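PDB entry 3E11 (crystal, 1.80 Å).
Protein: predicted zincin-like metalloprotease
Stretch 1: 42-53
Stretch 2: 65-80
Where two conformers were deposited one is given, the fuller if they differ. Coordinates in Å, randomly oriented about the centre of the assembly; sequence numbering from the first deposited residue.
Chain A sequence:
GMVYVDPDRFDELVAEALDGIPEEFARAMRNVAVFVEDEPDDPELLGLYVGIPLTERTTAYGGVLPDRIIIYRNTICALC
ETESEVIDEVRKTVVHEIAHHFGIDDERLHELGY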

# COMPACT_ATOMS: atom_id res chain seq x y z
N ASP A 42 5.66 12.69 -7.47
CA ASP A 42 5.29 12.41 -8.89
C ASP A 42 3.79 12.18 -9.05
O ASP A 42 3.28 11.17 -8.55
CB ASP A 42 6.02 11.14 -9.36
CG ASP A 42 5.55 10.60 -10.75
OD1 ASP A 42 4.56 11.09 -11.35
OD2 ASP A 42 6.19 9.63 -11.24
N PRO A 43 3.09 13.05 -9.80
CA PRO A 43 1.61 13.04 -9.79
C PRO A 43 0.93 11.73 -10.25
O PRO A 43 -0.25 11.50 -9.96
CB PRO A 43 1.24 14.18 -10.75
CG PRO A 43 2.40 14.38 -11.59
CD PRO A 43 3.60 14.08 -10.73
N GLU A 44 1.67 10.90 -10.98
CA GLU A 44 1.11 9.65 -11.49
C GLU A 44 1.01 8.51 -10.43
O GLU A 44 0.36 7.50 -10.68
CB GLU A 44 1.97 9.14 -12.65
N LEU A 45 1.66 8.65 -9.28
CA LEU A 45 1.77 7.51 -8.35
C LEU A 45 0.55 7.35 -7.46
O LEU A 45 0.04 8.35 -6.93
CB LEU A 45 2.97 7.67 -7.42
CG LEU A 45 4.37 7.75 -8.03
CD1 LEU A 45 5.39 7.81 -6.90
CD2 LEU A 45 4.61 6.58 -8.96
N LEU A 46 0.14 6.10 -7.23
CA LEU A 46 -0.84 5.75 -6.19
C LEU A 46 -0.15 5.23 -4.93
O LEU A 46 -0.72 5.27 -3.85
CB LEU A 46 -1.82 4.70 -6.68
CG LEU A 46 -2.50 4.98 -8.03
CD1 LEU A 46 -3.52 3.89 -8.34
CD2 LEU A 46 -3.14 6.34 -8.01
N GLY A 47 1.06 4.72 -5.10
CA GLY A 47 1.82 4.18 -4.01
C GLY A 47 3.29 4.12 -4.33
O GLY A 47 3.69 4.34 -5.49
N LEU A 48 4.09 3.84 -3.29
CA LEU A 48 5.56 3.79 -3.45
C LEU A 48 6.16 2.87 -2.40
O LEU A 48 5.81 2.98 -1.24
CB LEU A 48 6.15 5.20 -3.30
CG LEU A 48 7.67 5.34 -3.28
CD1 LEU A 48 8.26 4.91 -4.61
CD2 LEU A 48 8.10 6.75 -2.91
N TYR A 49 7.02 1.94 -2.81
CA TYR A 49 7.68 1.05 -1.87
C TYR A 49 8.96 1.74 -1.43
O TYR A 49 9.77 2.18 -2.27
CB TYR A 49 7.99 -0.32 -2.48
CG TYR A 49 8.42 -1.33 -1.44
CD1 TYR A 49 9.74 -1.36 -0.95
CD2 TYR A 49 7.53 -2.26 -0.95
CE1 TYR A 49 10.12 -2.29 0.00
CE2 TYR A 49 7.89 -3.15 0.02
CZ TYR A 49 9.17 -3.18 0.49
OH TYR A 49 9.48 -4.11 1.43
N VAL A 50 9.14 1.81 -0.11
CA VAL A 50 10.33 2.39 0.49
C VAL A 50 11.03 1.32 1.33
O VAL A 50 10.54 0.90 2.39
CB VAL A 50 9.98 3.57 1.37
CG1 VAL A 50 11.25 4.16 1.99
CG2 VAL A 50 9.17 4.60 0.59
N GLY A 51 12.18 0.86 0.82
CA GLY A 51 13.04 -0.09 1.50
C GLY A 51 13.98 0.60 2.46
O GLY A 51 14.70 1.51 2.07
N ILE A 52 14.02 0.12 3.69
CA ILE A 52 14.85 0.71 4.74
C ILE A 52 16.28 0.19 4.64
O ILE A 52 16.48 -1.03 4.54
CB ILE A 52 14.29 0.35 6.15
CG1 ILE A 52 12.86 0.86 6.33
CG2 ILE A 52 15.18 0.93 7.25
CD1 ILE A 52 12.70 2.33 6.22
N PRO A 53 17.31 1.09 4.66
CA PRO A 53 18.71 0.66 4.63
C PRO A 53 19.01 -0.25 5.82
O PRO A 53 18.34 -0.14 6.85
CB PRO A 53 19.51 1.96 4.75
CG PRO A 53 18.56 3.03 4.42
CD PRO A 53 17.19 2.56 4.69
N LEU A 65 12.66 -2.28 12.33
CA LEU A 65 11.76 -1.33 11.71
C LEU A 65 11.27 -1.92 10.38
O LEU A 65 12.00 -2.66 9.74
CB LEU A 65 12.47 -0.01 11.53
CG LEU A 65 12.88 0.61 12.86
CD1 LEU A 65 13.61 1.88 12.59
CD2 LEU A 65 11.66 0.91 13.73
N PRO A 66 10.02 -1.62 10.00
CA PRO A 66 9.45 -2.17 8.77
C PRO A 66 9.83 -1.35 7.56
O PRO A 66 10.03 -0.14 7.66
CB PRO A 66 7.93 -2.03 9.01
CG PRO A 66 7.84 -0.77 9.81
CD PRO A 66 9.07 -0.73 10.69
N ASP A 67 9.93 -2.00 6.41
CA ASP A 67 9.80 -1.32 5.12
C ASP A 67 8.46 -0.60 5.06
O ASP A 67 7.54 -0.93 5.81
CB ASP A 67 9.91 -2.31 3.95
CG ASP A 67 11.35 -2.71 3.60
OD1 ASP A 67 12.31 -2.23 4.27
OD2 ASP A 67 11.52 -3.52 2.67
N ARG A 68 8.34 0.37 4.16
CA ARG A 68 7.10 1.15 4.09
C ARG A 68 6.51 1.02 2.68
O ARG A 68 7.24 0.94 1.71
CB ARG A 68 7.37 2.62 4.43
CG ARG A 68 7.61 2.86 5.91
CD ARG A 68 8.09 4.30 6.23
NE ARG A 68 8.15 4.45 7.68
CZ ARG A 68 7.78 5.53 8.40
NH1 ARG A 68 7.26 6.62 7.84
NH2 ARG A 68 7.92 5.50 9.72
N ILE A 69 5.19 0.92 2.60
CA ILE A 69 4.49 1.18 1.37
C ILE A 69 3.69 2.47 1.62
O ILE A 69 2.83 2.52 2.52
CB ILE A 69 3.58 0.03 0.97
CG1 ILE A 69 4.43 -1.20 0.56
CG2 ILE A 69 2.71 0.41 -0.19
CD1 ILE A 69 3.59 -2.45 0.28
N ILE A 70 4.02 3.50 0.87
CA ILE A 70 3.29 4.77 0.96
C ILE A 70 2.08 4.69 0.05
O ILE A 70 2.21 4.19 -1.07
CB ILE A 70 4.17 5.96 0.58
CG1 ILE A 70 5.52 5.91 1.32
CG2 ILE A 70 3.43 7.27 0.88
CD1 ILE A 70 5.43 5.85 2.81
N ILE A 71 0.93 5.15 0.52
CA ILE A 71 -0.33 5.18 -0.25
C ILE A 71 -0.73 6.65 -0.34
O ILE A 71 -0.70 7.34 0.67
CB ILE A 71 -1.45 4.34 0.42
CG1 ILE A 71 -1.10 2.85 0.36
CG2 ILE A 71 -2.79 4.56 -0.23
CD1 ILE A 71 -1.01 2.24 -1.02
N TYR A 72 -1.02 7.13 -1.54
CA TYR A 72 -1.31 8.55 -1.80
C TYR A 72 -2.81 8.78 -1.85
O TYR A 72 -3.49 8.36 -2.77
CB TYR A 72 -0.61 9.03 -3.08
CG TYR A 72 0.89 8.93 -2.92
CD1 TYR A 72 1.55 9.76 -2.01
CD2 TYR A 72 1.62 7.96 -3.57
CE1 TYR A 72 2.93 9.67 -1.82
CE2 TYR A 72 3.00 7.84 -3.38
CZ TYR A 72 3.65 8.70 -2.50
OH TYR A 72 5.00 8.60 -2.30
N ARG A 73 -3.32 9.45 -0.83
CA ARG A 73 -4.76 9.59 -0.67
C ARG A 73 -5.39 10.36 -1.85
O ARG A 73 -6.42 9.97 -2.38
CB ARG A 73 -5.03 10.30 0.66
CG ARG A 73 -6.49 10.50 1.02
CD ARG A 73 -6.66 10.90 2.49
NE ARG A 73 -5.97 12.15 2.75
CZ ARG A 73 -4.96 12.32 3.60
NH1 ARG A 73 -4.49 11.32 4.35
NH2 ARG A 73 -4.40 13.52 3.71
N ASN A 74 -4.76 11.46 -2.27
CA ASN A 74 -5.37 12.28 -3.32
C ASN A 74 -5.52 11.51 -4.64
O ASN A 74 -6.59 11.55 -5.29
CB ASN A 74 -4.59 13.57 -3.54
CG ASN A 74 -4.71 14.51 -2.39
OD1 ASN A 74 -5.47 14.26 -1.45
ND2 ASN A 74 -3.98 15.61 -2.45
N THR A 75 -4.46 10.81 -5.04
CA THR A 75 -4.41 10.21 -6.37
C THR A 75 -5.31 8.98 -6.40
O THR A 75 -5.96 8.72 -7.40
CB THR A 75 -2.96 9.88 -6.84
OG1 THR A 75 -2.28 9.20 -5.80
CG2 THR A 75 -2.20 11.14 -7.16
N ILE A 76 -5.38 8.25 -5.29
CA ILE A 76 -6.30 7.12 -5.11
C ILE A 76 -7.75 7.58 -5.19
O ILE A 76 -8.58 6.99 -5.89
CB ILE A 76 -6.08 6.40 -3.74
CG1 ILE A 76 -4.76 5.60 -3.73
CG2 ILE A 76 -7.26 5.48 -3.38
CD1 ILE A 76 -4.85 4.16 -4.30
N CYS A 77 -8.07 8.62 -4.42
CA CYS A 77 -9.47 9.05 -4.33
C CYS A 77 -9.99 9.58 -5.64
O CYS A 77 -11.13 9.35 -5.97
CB CYS A 77 -9.70 10.09 -3.23
SG CYS A 77 -9.60 9.33 -1.56
N ALA A 78 -9.13 10.24 -6.40
CA ALA A 78 -9.50 10.78 -7.71
C ALA A 78 -10.01 9.71 -8.66
O ALA A 78 -10.75 10.02 -9.59
CB ALA A 78 -8.34 11.48 -8.34
N LEU A 79 -9.58 8.47 -8.46
CA LEU A 79 -10.01 7.34 -9.27
C LEU A 79 -11.29 6.62 -8.77
O LEU A 79 -11.75 5.65 -9.43
CB LEU A 79 -8.86 6.31 -9.32
CG LEU A 79 -7.61 6.69 -10.09
CD1 LEU A 79 -6.54 5.60 -9.84
CD2 LEU A 79 -7.93 6.86 -11.51
N CYS A 80 -11.82 7.03 -7.62
CA CYS A 80 -12.86 6.28 -6.90
C CYS A 80 -14.14 7.08 -6.67
O CYS A 80 -14.11 8.24 -6.29
CB CYS A 80 -12.32 5.77 -5.57
SG CYS A 80 -10.89 4.63 -5.79

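The contact between residues 42-53 and 65-80 is an antiparallel pairing of two β-strands, secured at each end by side-chain hydrogen bonds to backbone or side-chain partners and extended by apolar packing against a short helix. It illustrates a general principle: backbone pairing along the strands is accompanied by side-chain hydrogen bonds at the ends.

Strands 47-50 and 67-72 run at 166° to each other. In the hydrogen-bonded pairs the amide and carbonyl of each residue face those of its partner, so the bonds come in twos. Leu48 N donates to Ile70 O (2.9 Å) and Ile70 N returns to Leu48 O (2.8 Å); Val50 N donates to Arg68 O (2.8 Å) and Arg68 N to Val50 O (2.9 Å). The latter two are nearly linear, at 173° and 178°, whereas Leu48 N meets its acceptor at 145°. Between them lies the non-hydrogen-bonded pair Tyr49-Ile69, CA to CA 4.5 Å; Gly47-Ile71, CA to CA 4.4 Å, lies beyond Leu48-Ile70. At Gly47 the fit is close: its CA lies 3.0 Å from Ile70 O in a CA-H...O contact, and a CB in ideal position would come within 3.1 Å of that same oxygen.

Alternation sends Leu48, Val50, Arg68 and Ile70 to one face, where Val50 CG2 packs 3.9 Å from Ile70 CG1. On the other face, Tyr49 CD2 rests 3.6 Å from Ile69 CG1, and the phenol reaches along to Asp67, its OH donating to Asp67 OD2 in a very short hydrogen bond of 2.5 Å. The carboxylate also accepts from the backbone, Ile52 N to Asp67 OD1 at 3.0 Å and 177°. One aspartate thus holds both a strand side chain and the chain just beyond that strand.

At the opposite end, Tyr72 N donates to Leu46 O (3.0 Å), carrying the ladder past Gly47 to the residue at the N-cap position of helix 73-78. The edge of the Tyr72 ring meets Leu46, Gly47 and Leu48, with CE2 4.1 Å from Leu48 CB; CE2 also lies 4.0 Å from Leu45 CB. In the first turn of the helix, Thr75 OG1 donates to Leu45 O (2.7 Å), joining the helix to the last residue of the type I turn that starts at Asp42. Leu46 has a CA-to-CB bond that points away, yet its end comes nearer, CD1 lying 3.8 Å from CD1 of Leu79, just after the helix, while its CB packs 3.9 Å from Ile76 CD1 within it. Altogether, the two stretches bury 873 Å², counting both sides.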